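Local structure of melanin biosynthesis protein TyrA, putative (Shewanella oneidensis, 2IIZ) at residues P85-Q90 with D266-M271; I181-Y186 with M257-C262. The protein binds heme b and is assigned to the dye-decolorizing peroxidase family, so it probably acts as a heme-dependent peroxidase. All blocks are in the same frame, centred on the assembly; numbering follows the deposited sequence.

Contact 1. Residues P85-Q90 with D266-M271. With HEM (protoporphyrin IX containing Fe), chain C.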
loop_
_atom_site.group_PDB
_atom_site.type_symbol
_atom_site.label_atom_id
_atom_site.label_comp_id
_atom_site.label_asym_id
_atom_site.label_seq_id
_atom_site.Cartn_x
_atom_site.Cartn_y
_atom_site.Cartn_z
ATOM N N PRO A 85 20.278 -11.427 19.589
ATOM C CA PRO A 85 18.840 -11.327 19.334
ATOM C C PRO A 85 18.222 -10.017 19.830
ATOM O O PRO A 85 18.875 -9.244 20.527
ATOM C CB PRO A 85 18.259 -12.531 20.075
ATOM C CG PRO A 85 19.454 -13.440 20.384
ATOM C CD PRO A 85 20.601 -12.523 20.531
ATOM N N PHE A 86 16.974 -9.773 19.458
ATOM C CA PHE A 86 16.308 -8.556 19.859
ATOM C C PHE A 86 16.237 -8.582 21.363
ATOM O O PHE A 86 15.972 -9.636 21.951
ATOM C CB PHE A 86 14.908 -8.448 19.255
ATOM C CG PHE A 86 14.195 -7.157 19.584
ATOM C CD1 PHE A 86 14.397 -6.020 18.810
ATOM C CD2 PHE A 86 13.318 -7.083 20.672
ATOM C CE1 PHE A 86 13.736 -4.823 19.114
ATOM C CE2 PHE A 86 12.649 -5.892 20.986
ATOM C CZ PHE A 86 12.852 -4.762 20.210
ATOM N N PRO A 87 16.481 -7.425 21.999
ATOM C CA PRO A 87 16.503 -7.400 23.457
ATOM C C PRO A 87 15.082 -7.247 24.055
ATOM O O PRO A 87 14.665 -6.150 24.441
ATOM C CB PRO A 87 17.402 -6.195 23.748
ATOM C CG PRO A 87 17.071 -5.233 22.614
ATOM C CD PRO A 87 16.750 -6.090 21.422
ATOM N N ALA A 88 14.353 -8.358 24.125
ATOM C CA ALA A 88 12.991 -8.361 24.661
ATOM C C ALA A 88 12.929 -7.632 26.000
ATOM O O ALA A 88 13.796 -7.815 26.859
ATOM C CB ALA A 88 12.482 -9.811 24.835
HETATM N N MSE A 89 11.906 -6.809 26.182
HETATM C CA MSE A 89 11.653 -6.250 27.503
HETATM C C MSE A 89 10.206 -5.790 27.677
HETATM O O MSE A 89 9.477 -5.581 26.706
HETATM C CB MSE A 89 12.655 -5.131 27.824
HETATM C CG MSE A 89 12.876 -4.114 26.723
HETATM SE SE MSE A 89 14.172 -2.757 27.245
HETATM C CE MSE A 89 15.770 -3.444 26.369
ATOM N N GLN A 90 9.814 -5.643 28.938
ATOM C CA GLN A 90 8.425 -5.428 29.308
ATOM C C GLN A 90 8.298 -4.880 30.733
ATOM O O GLN A 90 8.918 -5.412 31.661
ATOM C CB GLN A 90 7.667 -6.758 29.214
ATOM C CG GLN A 90 6.317 -6.794 29.923
ATOM C CD GLN A 90 5.519 -8.038 29.578
ATOM O OE1 GLN A 90 5.901 -9.151 29.949
ATOM N NE2 GLN A 90 4.403 -7.859 28.861
ATOM N N ASP A 266 24.057 -1.815 21.183
ATOM C CA ASP A 266 23.590 -1.457 22.531
ATOM C C ASP A 266 23.007 -0.031 22.598
ATOM O O ASP A 266 22.307 0.319 23.553
ATOM C CB ASP A 266 24.631 -1.754 23.631
ATOM C CG ASP A 266 26.012 -1.319 23.268
ATOM O OD1 ASP A 266 26.119 -0.555 22.288
ATOM O OD2 ASP A 266 26.985 -1.733 23.956
ATOM N N HIS A 267 23.275 0.784 21.585
ATOM C CA HIS A 267 22.672 2.115 21.520
ATOM C C HIS A 267 21.143 2.054 21.511
ATOM O O HIS A 267 20.497 2.629 22.386
ATOM C CB HIS A 267 23.188 2.877 20.311
ATOM C CG HIS A 267 24.578 3.386 20.486
ATOM N ND1 HIS A 267 25.129 4.337 19.658
ATOM C CD2 HIS A 267 25.531 3.080 21.405
ATOM C CE1 HIS A 267 26.365 4.593 20.053
ATOM N NE2 HIS A 267 26.634 3.843 21.110
ATOM N N PHE A 268 20.570 1.356 20.532
ATOM C CA PHE A 268 19.109 1.127 20.503
ATOM C C PHE A 268 18.615 0.523 21.828
ATOM O O PHE A 268 17.577 0.914 22.333
ATOM C CB PHE A 268 18.744 0.207 19.345
ATOM C CG PHE A 268 17.366 -0.425 19.457
ATOM C CD1 PHE A 268 16.241 0.247 19.023
ATOM C CD2 PHE A 268 17.208 -1.701 19.991
ATOM C CE1 PHE A 268 14.978 -0.338 19.124
ATOM C CE2 PHE A 268 15.950 -2.283 20.091
ATOM C CZ PHE A 268 14.841 -1.598 19.655
ATOM N N GLU A 269 19.365 -0.424 22.387
ATOM C CA GLU A 269 18.919 -1.134 23.594
ATOM C C GLU A 269 18.819 -0.204 24.793
ATOM O O GLU A 269 17.781 -0.129 25.464
ATOM C CB GLU A 269 19.843 -2.308 23.934
ATOM C CG GLU A 269 19.241 -3.237 24.978
ATOM C CD GLU A 269 20.194 -4.348 25.428
ATOM O OE1 GLU A 269 20.865 -4.959 24.572
ATOM O OE2 GLU A 269 20.263 -4.608 26.654
ATOM N N LYS A 270 19.904 0.502 25.057
ATOM C CA LYS A 270 19.905 1.515 26.091
ATOM C C LYS A 270 18.731 2.506 25.940
ATOM O O LYS A 270 18.097 2.869 26.931
ATOM C CB LYS A 270 21.250 2.238 26.082
ATOM C CG LYS A 270 22.396 1.395 26.658
ATOM C CD LYS A 270 23.763 1.915 26.223
ATOM C CE LYS A 270 24.871 1.565 27.251
ATOM N NZ LYS A 270 24.700 0.197 27.819
HETATM N N MSE A 271 18.443 2.931 24.711
HETATM C CA MSE A 271 17.300 3.830 24.461
HETATM C C MSE A 271 15.995 3.152 24.804
HETATM O O MSE A 271 15.156 3.739 25.460
HETATM C CB MSE A 271 17.246 4.296 23.003
HETATM C CG MSE A 271 18.199 5.428 22.706
HETATM SE SE MSE A 271 18.585 5.616 20.815
HETATM C CE MSE A 271 19.740 7.050 20.879
HETATM C CHA HEM C . 13.048 11.435 18.384
HETATM C CHB HEM C . 8.741 9.604 17.247
HETATM C CHC HEM C . 10.148 5.248 18.634
HETATM C CHD HEM C . 14.601 6.920 19.250
HETATM C C1A HEM C . 11.742 11.325 17.985
HETATM C C2A HEM C . 10.895 12.426 17.579
HETATM C C3A HEM C . 9.699 11.896 17.265
HETATM C C4A HEM C . 9.771 10.472 17.460
HETATM C CMA HEM C . 8.442 12.635 16.779
HETATM C CAA HEM C . 11.321 13.913 17.527
HETATM C CBA HEM C . 11.890 14.303 16.148
HETATM C CGA HEM C . 13.311 13.811 15.984
HETATM O O1A HEM C . 13.546 12.831 15.217
HETATM O O2A HEM C . 14.233 14.396 16.616
HETATM C C1B HEM C . 8.752 8.276 17.541
HETATM C C2B HEM C . 7.620 7.388 17.388
HETATM C C3B HEM C . 8.016 6.171 17.777
HETATM C C4B HEM C . 9.398 6.273 18.176
HETATM C CMB HEM C . 6.241 7.852 16.863
HETATM C CAB HEM C . 7.233 4.849 17.826
HETATM C CBB HEM C . 5.941 4.832 18.120
HETATM C C1C HEM C . 11.469 5.342 18.941
HETATM C C2C HEM C . 12.259 4.251 19.449
HETATM C C3C HEM C . 13.502 4.707 19.624
HETATM C C4C HEM C . 13.513 6.100 19.221
HETATM C CMC HEM C . 11.680 2.852 19.712
HETATM C CAC HEM C . 14.740 3.954 20.149
HETATM C CBC HEM C . 14.741 2.674 20.547
HETATM C C1D HEM C . 14.608 8.273 19.053
HETATM C C2D HEM C . 15.790 9.093 19.093
HETATM C C3D HEM C . 15.305 10.505 18.823
HETATM C C4D HEM C . 13.881 10.386 18.649
HETATM C CMD HEM C . 17.235 8.623 19.364
HETATM C CAD HEM C . 16.132 11.800 18.753
HETATM C CBD HEM C . 16.053 12.472 20.114
HETATM C CGD HEM C . 17.059 13.589 20.263
HETATM O O1D HEM C . 16.631 14.784 20.224
HETATM O O2D HEM C . 18.268 13.278 20.419
HETATM N NA HEM C . 11.031 10.141 17.905
HETATM N NB HEM C . 9.830 7.566 18.023
HETATM N NC HEM C . 12.251 6.465 18.804
HETATM N ND HEM C . 13.505 9.063 18.790
HETATM FE FE HEM C . 11.573 8.351 18.565
#

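Contact 2. Residues I181-Y186 with M257-C262. With HEM (protoporphyrin IX containing Fe), chain C.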
loop_
_atom_site.group_PDB
_atom_site.type_symbol
_atom_site.label_atom_id
_atom_site.label_comp_id
_atom_site.label_asym_id
_atom_site.label_seq_id
_atom_site.Cartn_x
_atom_site.Cartn_y
_atom_site.Cartn_z
ATOM N N ILE A 181 20.988 -3.611 12.853
ATOM C CA ILE A 181 19.644 -3.155 12.540
ATOM C C ILE A 181 18.604 -3.741 13.488
ATOM O O ILE A 181 18.643 -4.913 13.803
ATOM C CB ILE A 181 19.331 -3.471 11.060
ATOM C CG1 ILE A 181 20.384 -2.750 10.201
ATOM C CG2 ILE A 181 17.896 -3.069 10.688
ATOM C CD1 ILE A 181 20.112 -2.728 8.751
ATOM N N HIS A 182 17.675 -2.908 13.946
ATOM C CA HIS A 182 16.577 -3.370 14.786
ATOM C C HIS A 182 15.279 -2.797 14.236
ATOM O O HIS A 182 15.216 -1.622 13.846
ATOM C CB HIS A 182 16.752 -2.922 16.226
ATOM C CG HIS A 182 17.927 -3.547 16.919
ATOM N ND1 HIS A 182 19.156 -2.933 16.994
ATOM C CD2 HIS A 182 18.058 -4.729 17.566
ATOM C CE1 HIS A 182 19.997 -3.710 17.658
ATOM N NE2 HIS A 182 19.356 -4.807 18.016
ATOM N N VAL A 183 14.247 -3.631 14.211
ATOM C CA VAL A 183 12.989 -3.263 13.606
ATOM C C VAL A 183 11.877 -3.534 14.628
ATOM O O VAL A 183 11.797 -4.637 15.208
ATOM C CB VAL A 183 12.793 -4.071 12.321
ATOM C CG1 VAL A 183 11.524 -3.674 11.603
ATOM C CG2 VAL A 183 14.011 -3.904 11.407
ATOM N N GLN A 184 11.036 -2.524 14.853
ATOM C CA GLN A 184 9.850 -2.668 15.690
ATOM C C GLN A 184 8.668 -2.174 14.887
ATOM O O GLN A 184 8.655 -1.027 14.466
ATOM C CB GLN A 184 9.958 -1.827 16.964
ATOM C CG GLN A 184 11.052 -2.245 17.937
ATOM C CD GLN A 184 10.829 -1.643 19.326
ATOM O OE1 GLN A 184 11.221 -0.502 19.590
ATOM N NE2 GLN A 184 10.186 -2.410 20.214
ATOM N N LYS A 185 7.682 -3.034 14.671
ATOM C CA LYS A 185 6.434 -2.606 14.053
ATOM C C LYS A 185 5.528 -2.066 15.155
ATOM O O LYS A 185 4.985 -2.849 15.946
ATOM C CB LYS A 185 5.724 -3.764 13.336
ATOM C CG LYS A 185 4.482 -3.297 12.531
ATOM C CD LYS A 185 3.844 -4.415 11.725
ATOM C CE LYS A 185 2.907 -5.268 12.565
ATOM N NZ LYS A 185 2.168 -6.266 11.733
ATOM N N TYR A 186 5.384 -0.732 15.191
ATOM C CA TYR A 186 4.542 -0.033 16.166
ATOM C C TYR A 186 3.139 0.237 15.603
ATOM O O TYR A 186 2.974 0.948 14.603
ATOM C CB TYR A 186 5.181 1.289 16.605
ATOM C CG TYR A 186 6.301 1.182 17.640
ATOM C CD1 TYR A 186 6.022 1.191 18.985
ATOM C CD2 TYR A 186 7.623 1.085 17.262
ATOM C CE1 TYR A 186 7.042 1.100 19.952
ATOM C CE2 TYR A 186 8.661 0.990 18.213
ATOM C CZ TYR A 186 8.356 1.000 19.556
ATOM O OH TYR A 186 9.353 0.910 20.506
HETATM N N MSE A 257 6.869 2.031 11.345
HETATM C CA MSE A 257 7.804 0.953 11.168
HETATM C C MSE A 257 9.117 1.493 11.641
HETATM O O MSE A 257 9.870 2.126 10.874
HETATM C CB MSE A 257 7.903 0.518 9.729
HETATM C CG MSE A 257 8.785 -0.729 9.521
HETATM SE SE MSE A 257 8.141 -2.338 10.355
HETATM C CE MSE A 257 6.521 -2.522 9.433
ATOM N N PHE A 258 9.388 1.248 12.914
ATOM C CA PHE A 258 10.607 1.730 13.493
ATOM C C PHE A 258 11.811 0.913 13.091
ATOM O O PHE A 258 11.843 -0.311 13.282
ATOM C CB PHE A 258 10.558 1.770 15.007
ATOM C CG PHE A 258 11.796 2.330 15.582
ATOM C CD1 PHE A 258 11.922 3.693 15.762
ATOM C CD2 PHE A 258 12.851 1.496 15.926
ATOM C CE1 PHE A 258 13.077 4.238 16.296
ATOM C CE2 PHE A 258 14.021 2.021 16.465
ATOM C CZ PHE A 258 14.140 3.404 16.653
ATOM N N ILE A 259 12.809 1.607 12.550
ATOM C CA ILE A 259 14.045 0.985 12.127
ATOM C C ILE A 259 15.226 1.752 12.693
ATOM O O ILE A 259 15.355 2.937 12.440
ATOM C CB ILE A 259 14.136 0.941 10.597
ATOM C CG1 ILE A 259 12.854 0.274 10.023
ATOM C CG2 ILE A 259 15.416 0.223 10.171
ATOM C CD1 ILE A 259 12.878 0.011 8.552
ATOM N N SER A 260 16.077 1.071 13.462
ATOM C CA SER A 260 17.334 1.645 13.932
ATOM C C SER A 260 18.525 1.047 13.185
ATOM O O SER A 260 18.555 -0.149 12.918
ATOM C CB SER A 260 17.516 1.392 15.412
ATOM O OG SER A 260 18.835 1.739 15.839
ATOM N N THR A 261 19.506 1.894 12.861
ATOM C CA THR A 261 20.733 1.478 12.186
ATOM C C THR A 261 21.902 2.075 12.943
ATOM O O THR A 261 21.889 3.259 13.259
ATOM C CB THR A 261 20.780 1.964 10.733
ATOM O OG1 THR A 261 20.969 3.387 10.695
ATOM C CG2 THR A 261 19.495 1.608 9.983
ATOM N N CYS A 262 22.913 1.262 13.238
ATOM C CA CYS A 262 23.973 1.678 14.148
ATOM C C CYS A 262 25.198 0.774 14.051
ATOM O O CYS A 262 25.091 -0.404 13.722
ATOM C CB CYS A 262 23.415 1.648 15.571
ATOM S SG CYS A 262 24.433 2.465 16.831
HETATM C CHA HEM C . 13.048 11.435 18.384
HETATM C CHB HEM C . 8.741 9.604 17.247
HETATM C CHC HEM C . 10.148 5.248 18.634
HETATM C CHD HEM C . 14.601 6.920 19.250
HETATM C C1A HEM C . 11.742 11.325 17.985
HETATM C C2A HEM C . 10.895 12.426 17.579
HETATM C C3A HEM C . 9.699 11.896 17.265
HETATM C C4A HEM C . 9.771 10.472 17.460
HETATM C CMA HEM C . 8.442 12.635 16.779
HETATM C CAA HEM C . 11.321 13.913 17.527
HETATM C CBA HEM C . 11.890 14.303 16.148
HETATM C CGA HEM C . 13.311 13.811 15.984
HETATM O O1A HEM C . 13.546 12.831 15.217
HETATM O O2A HEM C . 14.233 14.396 16.616
HETATM C C1B HEM C . 8.752 8.276 17.541
HETATM C C2B HEM C . 7.620 7.388 17.388
HETATM C C3B HEM C . 8.016 6.171 17.777
HETATM C C4B HEM C . 9.398 6.273 18.176
HETATM C CMB HEM C . 6.241 7.852 16.863
HETATM C CAB HEM C . 7.233 4.849 17.826
HETATM C CBB HEM C . 5.941 4.832 18.120
HETATM C C1C HEM C . 11.469 5.342 18.941
HETATM C C2C HEM C . 12.259 4.251 19.449
HETATM C C3C HEM C . 13.502 4.707 19.624
HETATM C C4C HEM C . 13.513 6.100 19.221
HETATM C CMC HEM C . 11.680 2.852 19.712
HETATM C CAC HEM C . 14.740 3.954 20.149
HETATM C CBC HEM C . 14.741 2.674 20.547
HETATM C C1D HEM C . 14.608 8.273 19.053
HETATM C C2D HEM C . 15.790 9.093 19.093
HETATM C C3D HEM C . 15.305 10.505 18.823
HETATM C C4D HEM C . 13.881 10.386 18.649
HETATM C CMD HEM C . 17.235 8.623 19.364
HETATM C CAD HEM C . 16.132 11.800 18.753
HETATM C CBD HEM C . 16.053 12.472 20.114
HETATM C CGD HEM C . 17.059 13.589 20.263
HETATM O O1D HEM C . 16.631 14.784 20.224
HETATM O O2D HEM C . 18.268 13.278 20.419
HETATM N NA HEM C . 11.031 10.141 17.905
HETATM N NB HEM C . 9.830 7.566 18.023
HETATM N NC HEM C . 12.251 6.465 18.804
HETATM N ND HEM C . 13.505 9.063 18.790
HETATM FE FE HEM C . 11.573 8.351 18.565
HETATM O O HOH W 1 20.439 -0.707 15.945
#

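Contact 1. Residues P85-Q90 with D266-M271
At the edge of the heme pocket of this DyP-type peroxidase, F268, one of the residues lining it, meets F86 of the 85-90 segment. CE1 of F86 comes 3.5 Å from CZ of F268. The ring planes are inclined at 56°, with centroids 5.6 Å apart, which makes the pair oblique. With CG of F268 anti to its backbone N (chi1 163°), CZ and CE2 of the ring meet F86, whereas CD1 approaches the heme vinyl carbon CBC at 3.2 Å; H182 stacks on the ring as well. P87, the centre of an inverse gamma turn, puts CD over one face of the F86 ring and CG at the edge of the F268 ring, 4.0 Å from CE2 of F268. E269 runs past P87 in the opposite direction, CG and CD both 3.7 Å from CB of P87, and OE1 lies against the same atom as a van der Waals contact. CG of E269 is also 3.7 Å from CE of selenomethionine M89, whose chain bends at chi3 (99°). No hydrogen bond crosses between the segments, and 210 Å² is buried, both sides summed. The chemistry implies a small, largely apolar interface held by shape and dispersion, with F268 touching both the loop and a heme vinyl group.

Contact 2. Residues I181-Y186 with M257-C262
CG of F258 is anti to its backbone N (chi1 -177°), while in Y186 CG is anti to the carbonyl carbon (chi1 -79°); the two side chains lie side by side, pointing the same way. CB of F258 sits at the edge of the Y186 ring, 3.8 Å from CD2 of Y186. Both rings turn a face to the heme: C2C lies over F258, offset toward the rim and 3.3 Å from CE1 of F258, and the vinyl carbons CAB and CBB lie over Y186. The Y186 hydroxyl donates a hydrogen bond to OE1 of Q184 from well above the amide plane; the 2.5 Å between OH of Y186 and OE1 of Q184 is very short for a 2.3 Å structure, so that length is doubtful.

The strands themselves run antiparallel. H182 with S260 and Q184 with F258 are the hydrogen-bonded pairs; N of S260 reaches O of H182 at 2.9 Å with an N-H...O angle of 167°. A water links ND1 of H182 to OG of S260.

On the other sheet face V183 and K185 pack on M257, whose SE is 3.8 Å from CG1 of V183, while I181 and I259 lie side by side, CG2 to CG2. NZ of K185 continues to a salt bridge with E253. These are neighbouring inner strands of the antiparallel sheet in the C-terminal half, a ferredoxin-like architecture as in other DyP-type peroxidases, and the face bearing H182, Q184, F258 and S260 lines one side of the heme pocket.

Overall arrangement
Contact 2 contributes Q184, Y186 and F258 to the heme pocket, and contact 1 adds F268 and M271; their centres are 11 Å apart. The second segments of the two contacts are the end of strand 254-262 and the start of helix 266-276, joined by a short connection. F268 brings the contacts together: its CE1 is 3.7 Å from CE2 of F258, and its CD2 is 3.7 Å from CG of H182. F86 adds a second bridge, with CZ 3.6 Å from NE2 of Q184. Both contacts touch the heme, and the F258 side chain lies about 6 Å from that of H225, the axial iron ligand.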